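Local coordinates for putative pyrroline carboxylate reductase (PDB 2AHR), which catalyses the NAD(P)H-dependent reduction of 1-pyrroline-5-carboxylate to L-proline, the last step of proline biosynthesis, at the interface of chains A and B. Coordinates in Å, arbitrary orientation; residue numbers count along the deposited sequence, not the author numbering. Chains: chain A/B, putative pyrroline carboxylate reductase.

Contact 1: the interface of chains A and B. Residues chain A 205, 208-209, 215; chain B 173, 176, 194, 198.
A:Leu208 reaches from helix 190-210 of one subunit into the angle between helices 158-185 and 190-210 of the other, part of the two-fold dimer interface of this pyrroline-5-carboxylate reductase. The tight part surrounds this leucine, which loses 54 Å² of surface to the partner. CB of A:Leu208 lies 3.8 Å from the ring carbon CE1 of B:Tyr173. Having CG anti to the backbone N (chi1 -176°) helps carry methyl CD2 of A:Leu208 to B:Thr198, 3.4 Å from its hydroxyl oxygen OG1; the two side chains meet at a slant. The same CD2 meets methyl CG2 of B:Ile176 tip to tip, more distantly. A:Pro215, first residue of helix 215-222, closes another side of the patch. A corner of its pyrrolidine ring, CG of A:Pro215, meets methyl CD1 of B:Leu194 at 3.9 Å, while its CB packs against CB of B:Tyr173 and lies close to that residue's carbonyl oxygen. Packing is slighter around A:Lys209, which gives up 12 Å² and touches the partner through CB, 4.0 Å from CG2 of B:Thr198. The carbonyl O of A:Ala205 lies 3.5 Å from CG2 of B:Thr198. The threonine's rotation is probably held from within its own helix. OG1 of B:Thr198, beside its own backbone N (chi1 -62°), hydrogen-bonds at 2.8 Å to the carbonyl O of B:Leu194 one turn earlier, with the donor 34° off the carbonyl plane.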
loop_
_atom_site.group_PDB
_atom_site.type_symbol
_atom_site.label_atom_id
_atom_site.label_comp_id
_atom_site.label_asym_id
_atom_site.label_seq_id
_atom_site.Cartn_x
_atom_site.Cartn_y
_atom_site.Cartn_z
ATOM N N ALA A 205 -7.388 21.393 25.070
ATOM C CA ALA A 205 -8.655 20.760 25.363
ATOM C C ALA A 205 -9.461 21.652 26.324
ATOM O O ALA A 205 -10.676 21.740 26.223
ATOM C CB ALA A 205 -8.425 19.376 25.917
ATOM N N LEU A 208 -10.898 24.308 23.953
ATOM C CA LEU A 208 -12.057 23.727 23.278
ATOM C C LEU A 208 -13.311 23.654 24.158
ATOM O O LEU A 208 -14.411 23.999 23.717
ATOM C CB LEU A 208 -11.740 22.337 22.735
ATOM C CG LEU A 208 -12.839 21.641 21.907
ATOM C CD1 LEU A 208 -13.182 22.395 20.635
ATOM C CD2 LEU A 208 -12.413 20.251 21.567
ATOM N N LYS A 209 -13.131 23.200 25.388
ATOM C CA LYS A 209 -14.230 22.980 26.325
ATOM C C LYS A 209 -14.952 24.276 26.699
ATOM O O LYS A 209 -16.171 24.319 26.744
ATOM C CB LYS A 209 -13.705 22.281 27.601
ATOM C CG LYS A 209 -14.747 22.078 28.689
ATOM C CD LYS A 209 -14.171 21.222 29.827
ATOM C CE LYS A 209 -15.213 20.913 30.902
ATOM N NZ LYS A 209 -15.764 22.154 31.536
ATOM N N PRO A 215 -13.758 21.835 16.934
ATOM C CA PRO A 215 -12.356 21.510 16.633
ATOM C C PRO A 215 -11.929 22.055 15.284
ATOM O O PRO A 215 -10.870 22.677 15.183
ATOM C CB PRO A 215 -12.353 19.979 16.628
ATOM C CG PRO A 215 -13.454 19.620 17.610
ATOM C CD PRO A 215 -14.515 20.639 17.381
ATOM N N TYR B 173 -6.656 18.804 17.956
ATOM C CA TYR B 173 -8.071 18.907 17.572
ATOM C C TYR B 173 -8.485 17.943 16.452
ATOM O O TYR B 173 -9.618 17.471 16.423
ATOM C CB TYR B 173 -8.411 20.350 17.173
ATOM C CG TYR B 173 -8.251 21.366 18.302
ATOM C CD1 TYR B 173 -8.761 21.103 19.592
ATOM C CD2 TYR B 173 -7.594 22.594 18.078
ATOM C CE1 TYR B 173 -8.594 22.040 20.649
ATOM C CE2 TYR B 173 -7.425 23.530 19.124
ATOM C CZ TYR B 173 -7.936 23.242 20.394
ATOM O OH TYR B 173 -7.782 24.165 21.408
ATOM N N ILE B 176 -8.951 14.669 18.426
ATOM C CA ILE B 176 -10.214 14.760 19.147
ATOM C C ILE B 176 -11.425 14.609 18.198
ATOM O O ILE B 176 -12.381 13.875 18.478
ATOM C CB ILE B 176 -10.300 16.107 19.893
ATOM C CG1 ILE B 176 -9.356 16.107 21.106
ATOM C CG2 ILE B 176 -11.746 16.442 20.309
ATOM C CD1 ILE B 176 -9.170 17.505 21.762
ATOM N N LEU B 194 -18.281 14.547 21.681
ATOM C CA LEU B 194 -17.206 15.515 21.805
ATOM C C LEU B 194 -17.024 15.917 23.275
ATOM O O LEU B 194 -15.902 16.109 23.732
ATOM C CB LEU B 194 -17.524 16.723 20.929
ATOM C CG LEU B 194 -16.464 17.706 20.473
ATOM C CD1 LEU B 194 -15.243 17.022 19.826
ATOM C CD2 LEU B 194 -17.136 18.640 19.481
ATOM N N THR B 198 -13.421 15.208 24.977
ATOM C CA THR B 198 -12.671 16.420 25.351
ATOM C C THR B 198 -12.337 16.374 26.859
ATOM O O THR B 198 -11.247 16.729 27.288
ATOM C CB THR B 198 -13.465 17.746 24.997
ATOM O OG1 THR B 198 -13.676 17.830 23.577
ATOM C CG2 THR B 198 -12.724 18.997 25.462
#

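Contact 2: the interface of chains A and B. Residues chain A 172, 175, 201-202, 205; chain B 172, 201-202, 205.
A:Val201 and B:Val201 meet each other near the two-fold axis of the P5CR dimerisation region, where helices 190-210 of the two subunits pack together. They bury 43 and 48 Å², and CG1 of A:Val201 is 3.5 Å from CG1 of B:Val201, the side chains standing roughly perpendicular. Both valines keep one rotamer, CG1 anti to the backbone N (chi1 167°), which turns CG1 toward the symmetry mate and leaves CG2 for helix 158-185 opposite. Each CG1 also rests on an alanine methyl of the other chain: that of A:Val201 is 3.8 Å from CB of B:Ala205, and the reciprocal pair, A:Ala205 with B:Val201, repeats the spacing. The CG2 branches take up the isoleucines. CG2 of A:Val201 packs on CD1 of B:Ile172 at 3.7 Å, and CG2 of B:Val201 meets CD1 of A:Ile172 in the same way, each pair inclined to one another. Behind B:Ile172, the ring of A:Phe175 presents its edge, with CE2 4.0 Å from the isoleucine CG1, which lies in the ring plane. One residue beyond the valines, A:Leu202 and B:Leu202 bury 26 and 24 Å² and cross nearly perpendicularly. CD1 of A:Leu202 and CD1 of B:Leu202 approach to 3.7 Å, helped by matching side chains with CG anti to the backbone N (chi1 -170° in A, -169° in B). CA of A:Leu202 also packs against the methyl CB of B:Ala205.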
loop_
_atom_site.group_PDB
_atom_site.type_symbol
_atom_site.label_atom_id
_atom_site.label_comp_id
_atom_site.label_asym_id
_atom_site.label_seq_id
_atom_site.Cartn_x
_atom_site.Cartn_y
_atom_site.Cartn_z
ATOM N N ILE A 172 -4.868 8.403 23.614
ATOM C CA ILE A 172 -4.369 9.726 23.920
ATOM C C ILE A 172 -2.894 9.679 24.316
ATOM O O ILE A 172 -2.101 10.481 23.817
ATOM C CB ILE A 172 -5.208 10.388 25.030
ATOM C CG1 ILE A 172 -6.643 10.627 24.532
ATOM C CG2 ILE A 172 -4.564 11.695 25.518
ATOM C CD1 ILE A 172 -7.704 10.595 25.628
ATOM N N PHE A 175 -0.647 8.976 21.496
ATOM C CA PHE A 175 -0.565 10.157 20.639
ATOM C C PHE A 175 0.437 11.193 21.175
ATOM O O PHE A 175 1.284 11.730 20.443
ATOM C CB PHE A 175 -1.978 10.745 20.529
ATOM C CG PHE A 175 -2.060 12.005 19.698
ATOM C CD1 PHE A 175 -2.081 11.938 18.301
ATOM C CD2 PHE A 175 -2.139 13.252 20.318
ATOM C CE1 PHE A 175 -2.179 13.102 17.527
ATOM C CE2 PHE A 175 -2.234 14.406 19.564
ATOM C CZ PHE A 175 -2.260 14.328 18.153
ATOM N N VAL A 201 -1.478 19.881 25.179
ATOM C CA VAL A 201 -2.710 19.056 25.062
ATOM C C VAL A 201 -3.714 19.500 26.137
ATOM O O VAL A 201 -4.903 19.753 25.880
ATOM C CB VAL A 201 -2.425 17.553 25.239
ATOM C CG1 VAL A 201 -3.739 16.772 25.432
ATOM C CG2 VAL A 201 -1.663 16.996 24.030
ATOM N N LEU A 202 -3.213 19.590 27.358
ATOM C CA LEU A 202 -4.019 20.064 28.459
ATOM C C LEU A 202 -4.706 21.387 28.133
ATOM O O LEU A 202 -5.921 21.486 28.272
ATOM C CB LEU A 202 -3.147 20.166 29.714
ATOM C CG LEU A 202 -3.816 20.414 31.049
ATOM C CD1 LEU A 202 -4.882 19.373 31.327
ATOM C CD2 LEU A 202 -2.739 20.358 32.119
ATOM N N ALA A 205 -7.388 21.393 25.070
ATOM C CA ALA A 205 -8.655 20.760 25.363
ATOM C C ALA A 205 -9.461 21.652 26.324
ATOM O O ALA A 205 -10.676 21.740 26.223
ATOM C CB ALA A 205 -8.425 19.376 25.917
ATOM N N ILE B 172 -3.908 18.077 17.743
ATOM C CA ILE B 172 -4.700 17.653 18.877
ATOM C C ILE B 172 -6.199 17.723 18.581
ATOM O O ILE B 172 -6.940 16.794 18.904
ATOM C CB ILE B 172 -4.372 18.518 20.113
ATOM C CG1 ILE B 172 -3.003 18.121 20.684
ATOM C CG2 ILE B 172 -5.438 18.376 21.177
ATOM C CD1 ILE B 172 -2.175 19.290 21.223
ATOM N N VAL B 201 -9.554 13.624 27.321
ATOM C CA VAL B 201 -8.247 14.192 26.931
ATOM C C VAL B 201 -7.729 15.152 28.016
ATOM O O VAL B 201 -6.546 15.105 28.418
ATOM C CB VAL B 201 -8.362 14.940 25.597
ATOM C CG1 VAL B 201 -7.122 15.811 25.326
ATOM C CG2 VAL B 201 -8.607 13.953 24.416
ATOM N N LEU B 202 -8.613 16.018 28.495
ATOM C CA LEU B 202 -8.235 16.993 29.513
ATOM C C LEU B 202 -7.763 16.303 30.797
ATOM O O LEU B 202 -6.709 16.646 31.338
ATOM C CB LEU B 202 -9.408 17.948 29.777
ATOM C CG LEU B 202 -9.196 19.209 30.611
ATOM C CD1 LEU B 202 -8.208 20.138 29.968
ATOM C CD2 LEU B 202 -10.528 19.941 30.762
ATOM N N ALA B 205 -4.383 14.111 30.189
ATOM C CA ALA B 205 -3.201 14.968 30.194
ATOM C C ALA B 205 -2.890 15.506 31.615
ATOM O O ALA B 205 -1.731 15.635 31.976
ATOM C CB ALA B 205 -3.336 16.115 29.178
#

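Contact 3: the interface of chains A and B. Residues chain A 232-233, 235-236; chain B 171, 174, 244-245, 248.
A:Leu236, on helix 228-239, is pressed against helices 158-185 and 241-258 of the partner in the all-helical P5CR dimerisation region, where it loses 72 Å² of surface. The aliphatic contacts centre on its two methyls. CG anti to the carbonyl carbon (chi1 -71°) aims the branch point at the partner, and chi2 of 179° turns CD1 and CD2 to separate helices. CD2 of A:Leu236 packs on the methyl CB of B:Ala248 at 3.5 Å, with CG2 of B:Thr244 beside it at 4.0 Å. CD1 of A:Leu236 turns to helix 158-185 and lies 3.8 Å from CD2 of B:Leu174; the two leucine side chains run antiparallel past one another. The same B:Leu174 methyl also touches CD1 of A:Leu233, the two side chains crossing at a slant.

The aromatic contacts belong to B:Tyr171, whose side chain stands roughly perpendicular to that of A:Leu236. CD1 of A:Leu236 lies over one face near the CG end of the ring, 3.6 Å from CD1 of B:Tyr171. Farther out, the same face runs along the backbone of helix 228-239, with CE1 of B:Tyr171 3.6 Å from the amide N of A:Leu233. At the phenol end, OH of B:Tyr171 is 3.2 Å from CA of A:Gly232, on bare backbone. The carbonyl of this glycine makes a polar-to-apolar contact, O of A:Gly232 lying 3.5 Å from CB of B:Ala248.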
loop_
_atom_site.group_PDB
_atom_site.type_symbol
_atom_site.label_atom_id
_atom_site.label_comp_id
_atom_site.label_asym_id
_atom_site.label_seq_id
_atom_site.Cartn_x
_atom_site.Cartn_y
_atom_site.Cartn_z
ATOM N N GLY A 232 1.714 20.391 8.037
ATOM C CA GLY A 232 1.617 19.214 8.886
ATOM C C GLY A 232 0.237 18.579 8.857
ATOM O O GLY A 232 0.120 17.349 8.892
ATOM N N LEU A 233 -0.813 19.413 8.774
ATOM C CA LEU A 233 -2.191 18.908 8.779
ATOM C C LEU A 233 -2.465 18.055 7.545
ATOM O O LEU A 233 -3.112 17.024 7.648
ATOM C CB LEU A 233 -3.205 20.047 8.853
ATOM C CG LEU A 233 -4.651 19.601 9.082
ATOM C CD1 LEU A 233 -4.905 19.374 10.585
ATOM C CD2 LEU A 233 -5.657 20.620 8.483
ATOM N N GLU A 235 -0.254 16.433 5.865
ATOM C CA GLU A 235 0.479 15.173 6.037
ATOM C C GLU A 235 -0.351 14.173 6.859
ATOM O O GLU A 235 -0.387 12.988 6.533
ATOM C CB GLU A 235 1.886 15.394 6.647
ATOM C CG GLU A 235 2.784 14.112 6.743
ATOM C CD GLU A 235 3.209 13.501 5.385
ATOM O OE1 GLU A 235 2.681 13.907 4.311
ATOM O OE2 GLU A 235 4.081 12.589 5.402
ATOM N N LEU A 236 -1.004 14.656 7.921
ATOM C CA LEU A 236 -1.909 13.841 8.743
ATOM C C LEU A 236 -3.042 13.263 7.888
ATOM O O LEU A 236 -3.456 12.120 8.090
ATOM C CB LEU A 236 -2.521 14.653 9.905
ATOM C CG LEU A 236 -1.627 15.070 11.093
ATOM C CD1 LEU A 236 -2.408 15.869 12.110
ATOM C CD2 LEU A 236 -0.961 13.861 11.778
ATOM N N TYR B 171 -3.284 19.615 15.493
ATOM C CA TYR B 171 -3.174 18.151 15.417
ATOM C C TYR B 171 -3.937 17.465 16.559
ATOM O O TYR B 171 -4.565 16.428 16.354
ATOM C CB TYR B 171 -1.700 17.699 15.359
ATOM C CG TYR B 171 -0.865 18.504 14.385
ATOM C CD1 TYR B 171 -1.448 19.103 13.246
ATOM C CD2 TYR B 171 0.509 18.651 14.567
ATOM C CE1 TYR B 171 -0.684 19.854 12.353
ATOM C CE2 TYR B 171 1.292 19.397 13.663
ATOM C CZ TYR B 171 0.684 19.994 12.565
ATOM O OH TYR B 171 1.436 20.738 11.669
ATOM N N LEU B 174 -7.600 17.660 15.507
ATOM C CA LEU B 174 -7.960 16.672 14.456
ATOM C C LEU B 174 -8.124 15.294 15.103
ATOM O O LEU B 174 -9.026 14.531 14.756
ATOM C CB LEU B 174 -6.920 16.644 13.327
ATOM C CG LEU B 174 -7.313 15.837 12.071
ATOM C CD1 LEU B 174 -8.342 16.620 11.241
ATOM C CD2 LEU B 174 -6.068 15.513 11.208
ATOM N N THR B 244 2.671 8.197 11.622
ATOM C CA THR B 244 1.860 9.280 11.038
ATOM C C THR B 244 2.116 10.630 11.757
ATOM O O THR B 244 2.420 11.627 11.112
ATOM C CB THR B 244 0.401 8.861 11.060
ATOM O OG1 THR B 244 0.234 7.819 10.073
ATOM C CG2 THR B 244 -0.538 10.041 10.783
ATOM N N VAL B 245 2.024 10.646 13.083
ATOM C CA VAL B 245 2.241 11.894 13.861
ATOM C C VAL B 245 3.654 12.428 13.630
ATOM O O VAL B 245 3.863 13.628 13.399
ATOM C CB VAL B 245 2.009 11.626 15.367
ATOM C CG1 VAL B 245 2.301 12.875 16.238
ATOM C CG2 VAL B 245 0.586 11.149 15.607
ATOM N N ALA B 248 4.061 13.996 10.243
ATOM C CA ALA B 248 3.458 15.346 10.221
ATOM C C ALA B 248 4.344 16.379 10.883
ATOM O O ALA B 248 4.447 17.519 10.406
ATOM C CB ALA B 248 2.119 15.342 10.913
#

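Contact 1 and contact 2 adjoin, their C-alpha centres about 8 Å apart, and share A:Ala205, which faces different residues of helix 190-210 of chain B in each. The C-alpha centre of contact 3 is about 16 Å from that of contact 1 and about 15 Å from that of contact 2. Helix 158-185 of chain B takes part in all three and so ties them together. Contact 2 brings equivalent residues of both chains together near the two-fold axis, while contacts 1 and 3 recur with the chains exchanged. Such helix packing fits an intertwined dimer as building unit of the ten-chain assembly.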